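Local structure of tRNA delta(2)-isopentenylpyrophosphate transferase (Bacillus halodurans, 3EXA) at residues N28-S33 and T86-R91; T47-A52 and L62-D67. The protein probably catalyses transfer of a dimethylallyl group from dimethylallyl diphosphate to adenosine 37 of tRNAs that read codons beginning with uridine. All coordinates share one frame; numbering follows the deposited sequence.

Both contacts belong to the parallel sheet of the P-loop NTPase-like core and the loops that follow its strands. Contact 1 packs strand 29-33 against the C-terminal part of helix 74-90 and the residue after it. Contact 2 joins two loops, one after strand 29-33 and one after the edge strand 60-61. Along the chain the order is 28-33, 47-52, 62-67, 86-91, so contact 2 falls between the two halves of contact 1. They lie about 18 Å apart, centre to centre, yet they touch. Ile-32 CG2 lies 3.6 Å from Leu-62 CD2, and Ser-33 packs on Ile-63. Through Ile-32 and Leu-62 the packing of strand 29-33 continues into the loop after strand 60-61.

Contact 1: residues N28-S33 and T86-R91; sequences NGEVIS and TEIHER
Glu-30 of strand 29-33 meets Ile-88 of helix 74-90 and Arg-91 just after it. The setting is a beta-alpha-beta crossover of the P-loop NTPase-type sheet. The helix links strand 60-61 to strand 94-98 and packs over strand 29-33, which lies between them. The CA atoms of Glu-30 and Ile-88 are 6.9 Å apart.

The Glu-30 side chain starts apolar and ends ionic. Glu-30 CB points at the helix and lies 3.8 Å from Ile-88 CD1. Glu-30 CG is next, 4.0 Å from Ile-88 CG2. CG sits anti to the carbonyl carbon (chi1 -50°) and the chain then runs on extended, antiparallel alongside the Ile-88 side chain. This brings the carboxylate to Arg-91. Glu-30 OE1 accepts from Arg-91 NH2 at 2.8 Å, on its syn side but out of the carboxylate plane. Glu-30 OE2 accepts from Arg-91 NE at 3.0 Å and is approached from above that plane. The grip is side-on, with one nitrogen for each oxygen. The two flat groups are tilted by 22°, so the pairing is not quite coplanar. OE2 also forms a salt bridge with Arg-93, so two arginines serve this buried carboxylate.

The exposed Arg-91 bends at chi3 (-74°), which turns the guanidinium edge to Glu-30. One guanidinium face lies under Glu-87 O, which is not hydrogen-bonded to it. Glu-30 OE1 also lies against Ile-88 CG1, at 3.1 Å.

Beyond the ion pair the contact is hydrophobic. Ile-88 also touches Pro-95 of the neighbouring strand. Ile-88 CD1 reaches along the strand and lies 3.9 Å from both Ile-32 CG1 and Ile-32 CD1.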
loop_
_atom_site.group_PDB
_atom_site.type_symbol
_atom_site.label_atom_id
_atom_site.label_comp_id
_atom_site.label_asym_id
_atom_site.label_seq_id
_atom_site.Cartn_x
_atom_site.Cartn_y
_atom_site.Cartn_z
ATOM N N ASN A 28 -0.220 38.898 20.758
ATOM C CA ASN A 28 -0.214 39.120 19.307
ATOM C C ASN A 28 -0.244 37.807 18.527
ATOM O O ASN A 28 0.682 37.522 17.780
ATOM C CB ASN A 28 1.034 39.938 18.905
ATOM C CG ASN A 28 1.015 40.382 17.440
ATOM O OD1 ASN A 28 0.017 40.915 16.949
ATOM N ND2 ASN A 28 2.128 40.180 16.746
ATOM N N GLY A 29 -1.306 37.017 18.682
ATOM C CA GLY A 29 -1.365 35.749 17.976
ATOM C C GLY A 29 -2.579 35.516 17.090
ATOM O O GLY A 29 -3.504 36.325 17.078
ATOM N N GLU A 30 -2.566 34.421 16.329
ATOM C CA GLU A 30 -3.691 34.083 15.462
ATOM C C GLU A 30 -4.198 32.715 15.890
ATOM O O GLU A 30 -3.423 31.909 16.401
ATOM C CB GLU A 30 -3.260 34.043 14.001
ATOM C CG GLU A 30 -2.498 35.268 13.566
ATOM C CD GLU A 30 -2.449 35.406 12.059
ATOM O OE1 GLU A 30 -2.488 34.374 11.360
ATOM O OE2 GLU A 30 -2.370 36.549 11.569
ATOM N N VAL A 31 -5.483 32.431 15.693
ATOM C CA VAL A 31 -5.992 31.134 16.127
ATOM C C VAL A 31 -6.238 30.132 15.026
ATOM O O VAL A 31 -6.855 30.442 14.007
ATOM C CB VAL A 31 -7.324 31.244 16.915
ATOM C CG1 VAL A 31 -7.774 29.849 17.342
ATOM C CG2 VAL A 31 -7.167 32.146 18.124
ATOM N N ILE A 32 -5.755 28.918 15.232
ATOM C CA ILE A 32 -5.996 27.861 14.269
ATOM C C ILE A 32 -7.001 26.950 14.953
ATOM O O ILE A 32 -6.701 26.361 16.000
ATOM C CB ILE A 32 -4.751 27.046 13.963
ATOM C CG1 ILE A 32 -3.629 27.969 13.481
ATOM C CG2 ILE A 32 -5.092 26.003 12.909
ATOM C CD1 ILE A 32 -2.334 27.239 13.209
ATOM N N SER A 33 -8.193 26.846 14.368
ATOM C CA SER A 33 -9.261 26.023 14.915
ATOM C C SER A 33 -8.904 24.554 14.818
ATOM O O SER A 33 -8.617 24.051 13.734
ATOM C CB SER A 33 -10.572 26.272 14.167
ATOM O OG SER A 33 -11.591 25.402 14.652
ATOM N N THR A 86 3.555 28.282 10.046
ATOM C CA THR A 86 4.709 28.964 9.475
ATOM C C THR A 86 4.308 30.332 8.932
ATOM O O THR A 86 5.033 31.303 9.106
ATOM C CB THR A 86 5.332 28.149 8.326
ATOM O OG1 THR A 86 5.654 26.837 8.796
ATOM C CG2 THR A 86 6.612 28.821 7.826
ATOM N N GLU A 87 3.151 30.401 8.277
ATOM C CA GLU A 87 2.668 31.656 7.710
ATOM C C GLU A 87 2.349 32.661 8.821
ATOM O O GLU A 87 2.479 33.873 8.639
ATOM C CB GLU A 87 1.430 31.396 6.840
ATOM C CG GLU A 87 1.699 30.495 5.623
ATOM C CD GLU A 87 0.425 29.926 4.996
ATOM O OE1 GLU A 87 -0.511 30.709 4.721
ATOM O OE2 GLU A 87 0.370 28.695 4.768
ATOM N N ILE A 88 1.931 32.146 9.974
ATOM C CA ILE A 88 1.625 32.987 11.124
ATOM C C ILE A 88 2.943 33.498 11.717
ATOM O O ILE A 88 3.022 34.634 12.200
ATOM C CB ILE A 88 0.818 32.188 12.179
ATOM C CG1 ILE A 88 -0.580 31.891 11.617
ATOM C CG2 ILE A 88 0.736 32.966 13.499
ATOM C CD1 ILE A 88 -1.448 31.020 12.511
ATOM N N HIS A 89 3.984 32.669 11.665
ATOM C CA HIS A 89 5.292 33.078 12.176
ATOM C C HIS A 89 5.948 34.066 11.232
ATOM O O HIS A 89 6.721 34.916 11.662
ATOM C CB HIS A 89 6.204 31.875 12.368
ATOM C CG HIS A 89 6.082 31.255 13.721
ATOM N ND1 HIS A 89 6.486 31.895 14.868
ATOM C CD2 HIS A 89 5.555 30.070 14.109
ATOM C CE1 HIS A 89 6.209 31.131 15.916
ATOM N NE2 HIS A 89 5.646 30.023 15.482
ATOM N N GLU A 90 5.634 33.943 9.945
ATOM C CA GLU A 90 6.170 34.837 8.925
ATOM C C GLU A 90 5.617 36.247 9.149
ATOM O O GLU A 90 6.237 37.230 8.748
ATOM C CB GLU A 90 5.765 34.362 7.527
ATOM C CG GLU A 90 6.153 32.931 7.189
ATOM C CD GLU A 90 7.476 32.824 6.468
ATOM O OE1 GLU A 90 7.905 31.682 6.190
ATOM O OE2 GLU A 90 8.087 33.877 6.171
ATOM N N ARG A 91 4.443 36.337 9.773
ATOM C CA ARG A 91 3.811 37.626 10.055
ATOM C C ARG A 91 4.274 38.177 11.388
ATOM O O ARG A 91 3.914 39.290 11.759
ATOM C CB ARG A 91 2.286 37.497 10.094
ATOM C CG ARG A 91 1.607 37.479 8.743
ATOM C CD ARG A 91 0.089 37.465 8.903
ATOM N NE ARG A 91 -0.449 36.172 9.334
ATOM C CZ ARG A 91 -0.531 35.092 8.559
ATOM N NH1 ARG A 91 -0.105 35.136 7.305
ATOM N NH2 ARG A 91 -1.061 33.966 9.026
#

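Contact 2: residues T47-A52 and L62-D67; sequences TAKITA and LIDIKD
Lys-49 NZ donates to Asp-64 OD2, and several other groups of the fold grip the same nitrogen. Asp-44 forms a second salt bridge with it through OD1. Tyr-40 O accepts a hydrogen bond, and Met-43 O a weak one. The modelled distance from Lys-49 NZ to Asp-64 OD2 is 2.5 Å. That is short for such a bond, so its exact length is doubtful. OD2 uses its syn lone pair, on the side of OD1.

The Lys-49 side chain reaches this point along Ile-63. CG stands anti to the backbone N (chi1 -165°), which sends the chain toward segment 62-67. There Lys-49 CD lies 3.9 Å from Ile-63 CG2, and the two side chains lie alongside, pointing opposite ways. A bend at chi3 (-68°) then directs NZ to the carboxylate.

The contact joins the loop before helix 52-55 to the loop after strand 60-61. Asp-64 pairs through its backbone with Gln-38, which lies in a region thought to contact substrate tRNA. The side chain of Lys-49 is about 9 Å from that of Thr-17, a probable substrate-binding residue of the P-loop. One lysine of 47-52 thus joins Asp-64 of 62-67 to Asp-44 and to the backbone carbonyls of Tyr-40 and Met-43. The arrangement probably keeps the lysine charged and makes the junction mainly electrostatic, with a small apolar contact at Ile-63.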
loop_
_atom_site.group_PDB
_atom_site.type_symbol
_atom_site.label_atom_id
_atom_site.label_comp_id
_atom_site.label_asym_id
_atom_site.label_seq_id
_atom_site.Cartn_x
_atom_site.Cartn_y
_atom_site.Cartn_z
ATOM N N THR A 47 -22.592 23.036 15.651
ATOM C CA THR A 47 -21.177 22.912 15.949
ATOM C C THR A 47 -20.652 23.990 16.892
ATOM O O THR A 47 -19.445 24.072 17.133
ATOM C CB THR A 47 -20.339 22.916 14.662
ATOM O OG1 THR A 47 -20.287 24.241 14.125
ATOM C CG2 THR A 47 -20.962 21.993 13.627
ATOM N N ALA A 48 -21.556 24.804 17.435
ATOM C CA ALA A 48 -21.171 25.877 18.350
ATOM C C ALA A 48 -20.036 26.685 17.738
ATOM O O ALA A 48 -19.039 26.989 18.402
ATOM C CB ALA A 48 -20.738 25.298 19.692
ATOM N N LYS A 49 -20.198 27.022 16.462
ATOM C CA LYS A 49 -19.202 27.787 15.720
ATOM C C LYS A 49 -18.973 29.154 16.354
ATOM O O LYS A 49 -19.921 29.833 16.763
ATOM C CB LYS A 49 -19.654 27.945 14.264
ATOM C CG LYS A 49 -18.559 28.401 13.315
ATOM C CD LYS A 49 -18.979 28.233 11.855
ATOM C CE LYS A 49 -19.102 26.765 11.464
ATOM N NZ LYS A 49 -19.726 26.591 10.126
ATOM N N ILE A 50 -17.708 29.554 16.438
ATOM C CA ILE A 50 -17.363 30.847 17.013
ATOM C C ILE A 50 -17.866 31.971 16.113
ATOM O O ILE A 50 -17.798 31.878 14.891
ATOM C CB ILE A 50 -15.831 31.010 17.185
ATOM C CG1 ILE A 50 -15.524 32.414 17.717
ATOM C CG2 ILE A 50 -15.125 30.806 15.851
ATOM C CD1 ILE A 50 -14.082 32.631 18.103
ATOM N N THR A 51 -18.363 33.037 16.724
ATOM C CA THR A 51 -18.871 34.164 15.959
ATOM C C THR A 51 -17.783 35.206 15.717
ATOM O O THR A 51 -16.768 35.228 16.407
ATOM C CB THR A 51 -20.042 34.825 16.692
ATOM O OG1 THR A 51 -19.587 35.341 17.949
ATOM C CG2 THR A 51 -21.152 33.803 16.937
ATOM N N ALA A 52 -18.000 36.071 14.731
ATOM C CA ALA A 52 -17.025 37.111 14.426
ATOM C C ALA A 52 -16.844 38.016 15.644
ATOM O O ALA A 52 -15.752 38.539 15.888
ATOM C CB ALA A 52 -17.482 37.926 13.216
ATOM N N LEU A 62 -9.240 27.959 9.273
ATOM C CA LEU A 62 -9.829 26.638 9.136
ATOM C C LEU A 62 -11.291 26.575 9.556
ATOM O O LEU A 62 -11.778 25.556 10.049
ATOM C CB LEU A 62 -8.993 25.631 9.921
ATOM C CG LEU A 62 -7.832 24.974 9.154
ATOM C CD1 LEU A 62 -7.206 25.917 8.124
ATOM C CD2 LEU A 62 -6.812 24.514 10.160
ATOM N N ILE A 63 -11.985 27.687 9.367
ATOM C CA ILE A 63 -13.395 27.754 9.686
ATOM C C ILE A 63 -14.145 27.967 8.380
ATOM O O ILE A 63 -13.798 28.853 7.594
ATOM C CB ILE A 63 -13.719 28.927 10.609
ATOM C CG1 ILE A 63 -12.877 28.847 11.874
ATOM C CG2 ILE A 63 -15.193 28.902 10.965
ATOM C CD1 ILE A 63 -13.239 27.711 12.778
ATOM N N ASP A 64 -15.163 27.147 8.147
ATOM C CA ASP A 64 -15.956 27.279 6.942
ATOM C C ASP A 64 -15.130 27.100 5.676
ATOM O O ASP A 64 -15.155 27.951 4.794
ATOM C CB ASP A 64 -16.636 28.653 6.955
ATOM C CG ASP A 64 -17.716 28.739 8.006
ATOM O OD1 ASP A 64 -18.099 29.850 8.415
ATOM O OD2 ASP A 64 -18.205 27.674 8.426
ATOM N N ILE A 65 -14.417 25.983 5.576
ATOM C CA ILE A 65 -13.580 25.710 4.409
ATOM C C ILE A 65 -13.981 24.448 3.631
ATOM O O ILE A 65 -13.399 24.145 2.586
ATOM C CB ILE A 65 -12.116 25.531 4.824
ATOM C CG1 ILE A 65 -12.032 24.420 5.873
ATOM C CG2 ILE A 65 -11.558 26.838 5.365
ATOM C CD1 ILE A 65 -10.630 23.951 6.155
ATOM N N LYS A 66 -14.958 23.706 4.143
ATOM C CA LYS A 66 -15.407 22.474 3.497
ATOM C C LYS A 66 -16.926 22.321 3.483
ATOM O O LYS A 66 -17.585 22.527 4.500
ATOM C CB LYS A 66 -14.795 21.263 4.207
ATOM C CG LYS A 66 -13.340 21.001 3.881
ATOM C CD LYS A 66 -13.221 20.225 2.592
ATOM C CE LYS A 66 -11.784 19.877 2.299
ATOM N NZ LYS A 66 -11.717 19.039 1.077
ATOM N N ASP A 67 -17.475 21.959 2.330
ATOM C CA ASP A 67 -18.915 21.753 2.187
ATOM C C ASP A 67 -19.304 20.507 2.985
ATOM O O ASP A 67 -18.594 19.513 2.958
ATOM C CB ASP A 67 -19.266 21.562 0.710
ATOM C CG ASP A 67 -20.707 21.143 0.502
ATOM O OD1 ASP A 67 -20.996 19.933 0.573
ATOM O OD2 ASP A 67 -21.554 22.031 0.281
#